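Local coordinates for glutamate racemase (Francisella tularensis subsp. tularensis, PDB 3OUT), which belongs to the Asp/Glu/hydantoin racemase family and holds D-glutamic acid in a pocket formed partly by loops that follow its parallel strands, at residues F13-G18 and I75-I80. Residues are numbered along the deposited sequence; the frame is centred on the assembly and turned at random.
Sequences FDSGIG and IACNTI. With DGL (D-glutamic acid), chain E.
Phe-13 and Ile-80 make the main apolar contact between 13-18 and 75-80. Their side chains cross at about a right angle. The ring of Phe-13 brings CE1 to 3.7 Å from Ile-80 CD1, and that methyl meets the ring obliquely. The same CD1 also lies 3.5 Å from Ser-15 N, so the tip of Ile-80 fills the corner where the chain leaves the strand. The extended Ile-80 chain carries its methyl that far.

Phe-13 also pairs with Ile-75 in parallel register. Phe-13 O accepts a hydrogen bond from Ala-76 N at 2.9 Å, the donor tilted 25° from the carbonyl plane. Beyond this pair, Asp-14 and Cys-77 remain neighbours.

Cys-77 turns its side chain toward 13-18. It is the N-cap residue of helix 78-92. Its SG stands anti to the backbone N (chi1 177°) and accepts a nearly straight bond from Ile-80 N (3.4 Å, 171°). SG is also 3.0 Å from Ser-15 OG and 3.7 Å from CD of the bound D-glutamic acid. The capping bond helps to hold the sulfur beside the ligand. Ser-15 OG accepts from the ligand amino N at 2.8 Å. The first turn of the helix grips the other end of the ligand: Asn-78 N and ND2 both donate to OE2, and Thr-79 OG1 donates to OE1. Asp-14 OD1 touches Cys-77 CB, while its OD2 is hydrogen-bonded to Tyr-37 OH and Gly-19 N.

The contact is buried near the centre of the chain, at the ends of adjacent strands 10-14 and 72-75 in a parallel sheet. Strands 35-39 and 97-99 flank this pair, and Phe-13 packs against helices 51-67 and 78-92.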
loop_
_atom_site.group_PDB
_atom_site.type_symbol
_atom_site.label_atom_id
_atom_site.label_comp_id
_atom_site.label_asym_id
_atom_site.label_seq_id
_atom_site.Cartn_x
_atom_site.Cartn_y
_atom_site.Cartn_z
ATOM N N PHE B 13 15.509 4.988 -9.644
ATOM C CA PHE B 13 14.266 4.241 -9.400
ATOM C C PHE B 13 14.578 2.773 -9.111
ATOM O O PHE B 13 15.011 2.043 -10.005
ATOM C CB PHE B 13 13.425 4.451 -10.662
ATOM C CG PHE B 13 11.956 3.985 -10.596
ATOM C CD1 PHE B 13 11.535 2.900 -9.846
ATOM C CD2 PHE B 13 11.009 4.637 -11.365
ATOM C CE1 PHE B 13 10.209 2.517 -9.880
ATOM C CE2 PHE B 13 9.701 4.238 -11.420
ATOM C CZ PHE B 13 9.282 3.216 -10.648
ATOM N N ASP B 14 14.387 2.353 -7.853
ATOM C CA ASP B 14 14.733 0.997 -7.439
ATOM C C ASP B 14 13.498 0.333 -6.854
ATOM O O ASP B 14 12.541 0.997 -6.404
ATOM C CB ASP B 14 15.841 1.069 -6.370
ATOM C CG ASP B 14 16.584 -0.235 -6.143
ATOM O OD1 ASP B 14 16.415 -1.224 -6.921
ATOM O OD2 ASP B 14 17.372 -0.257 -5.133
ATOM N N SER B 15 13.562 -0.984 -6.811
ATOM C CA SER B 15 12.685 -1.762 -5.931
ATOM C C SER B 15 13.220 -1.582 -4.496
ATOM O O SER B 15 12.513 -1.089 -3.606
ATOM C CB SER B 15 12.653 -3.231 -6.386
ATOM O OG SER B 15 13.982 -3.669 -6.669
ATOM N N GLY B 16 14.480 -1.926 -4.286
ATOM C CA GLY B 16 15.145 -1.553 -3.053
ATOM C C GLY B 16 16.513 -2.186 -2.912
ATOM O O GLY B 16 16.744 -3.302 -3.368
ATOM N N ILE B 17 17.387 -1.438 -2.217
ATOM C CA ILE B 17 18.709 -1.894 -1.774
ATOM C C ILE B 17 19.811 -2.085 -2.837
ATOM O O ILE B 17 20.907 -1.471 -2.726
ATOM C CB ILE B 17 18.658 -3.208 -0.918
ATOM C CG1 ILE B 17 17.822 -2.979 0.342
ATOM C CG2 ILE B 17 20.083 -3.677 -0.563
ATOM C CD1 ILE B 17 17.643 -4.147 1.213
ATOM N N GLY B 18 19.567 -2.904 -3.867
ATOM C CA GLY B 18 20.642 -3.131 -4.863
ATOM C C GLY B 18 20.878 -2.009 -5.852
ATOM O O GLY B 18 21.960 -1.861 -6.440
ATOM N N ILE B 75 16.020 3.512 -14.240
ATOM C CA ILE B 75 15.469 2.330 -13.516
ATOM C C ILE B 75 16.624 1.375 -13.237
ATOM O O ILE B 75 17.183 0.745 -14.147
ATOM C CB ILE B 75 14.385 1.637 -14.312
ATOM C CG1 ILE B 75 13.304 2.642 -14.745
ATOM C CG2 ILE B 75 13.835 0.442 -13.491
ATOM C CD1 ILE B 75 12.118 1.980 -15.535
ATOM N N ALA B 76 17.031 1.350 -11.979
ATOM C CA ALA B 76 18.193 0.565 -11.494
ATOM C C ALA B 76 17.908 -0.927 -11.364
ATOM O O ALA B 76 18.847 -1.776 -11.395
ATOM C CB ALA B 76 18.671 1.127 -10.158
ATOM N N CYS B 77 16.618 -1.240 -11.209
ATOM C CA CYS B 77 16.125 -2.576 -10.900
ATOM C C CYS B 77 15.785 -3.312 -12.192
ATOM O O CYS B 77 15.008 -2.816 -13.026
ATOM C CB CYS B 77 14.860 -2.454 -10.049
ATOM S SG CYS B 77 14.120 -4.062 -9.670
ATOM N N ASN B 78 16.357 -4.500 -12.365
ATOM C CA ASN B 78 16.070 -5.310 -13.522
ATOM C C ASN B 78 14.629 -5.818 -13.558
ATOM O O ASN B 78 14.043 -5.987 -14.627
ATOM C CB ASN B 78 17.002 -6.522 -13.602
ATOM C CG ASN B 78 18.438 -6.161 -13.930
ATOM O OD1 ASN B 78 18.873 -6.222 -15.113
ATOM N ND2 ASN B 78 19.204 -5.822 -12.893
ATOM N N THR B 79 14.060 -6.058 -12.387
ATOM C CA THR B 79 12.710 -6.611 -12.264
ATOM C C THR B 79 11.701 -5.544 -12.700
ATOM O O THR B 79 10.840 -5.814 -13.522
ATOM C CB THR B 79 12.410 -7.130 -10.806
ATOM O OG1 THR B 79 13.383 -8.112 -10.438
ATOM C CG2 THR B 79 10.990 -7.658 -10.706
ATOM N N ILE B 80 11.836 -4.314 -12.207
ATOM C CA ILE B 80 10.984 -3.204 -12.687
ATOM C C ILE B 80 11.218 -2.939 -14.181
ATOM O O ILE B 80 10.266 -2.774 -14.938
ATOM C CB ILE B 80 11.219 -1.916 -11.862
ATOM C CG1 ILE B 80 10.845 -2.157 -10.395
ATOM C CG2 ILE B 80 10.383 -0.726 -12.428
ATOM C CD1 ILE B 80 11.247 -0.994 -9.425
HETATM N N DGL E . 15.629 -5.553 -5.389
HETATM C CA DGL E . 15.379 -6.913 -5.983
HETATM C C DGL E . 14.033 -7.432 -5.565
HETATM O O DGL E . 13.183 -6.627 -5.122
HETATM C CB DGL E . 15.396 -6.936 -7.507
HETATM C CG DGL E . 16.648 -6.328 -8.157
HETATM C CD DGL E . 16.785 -6.593 -9.643
HETATM O OE1 DGL E . 16.011 -7.394 -10.201
HETATM O OE2 DGL E . 17.728 -6.006 -10.246
HETATM O OXT DGL E . 13.743 -8.642 -5.732
#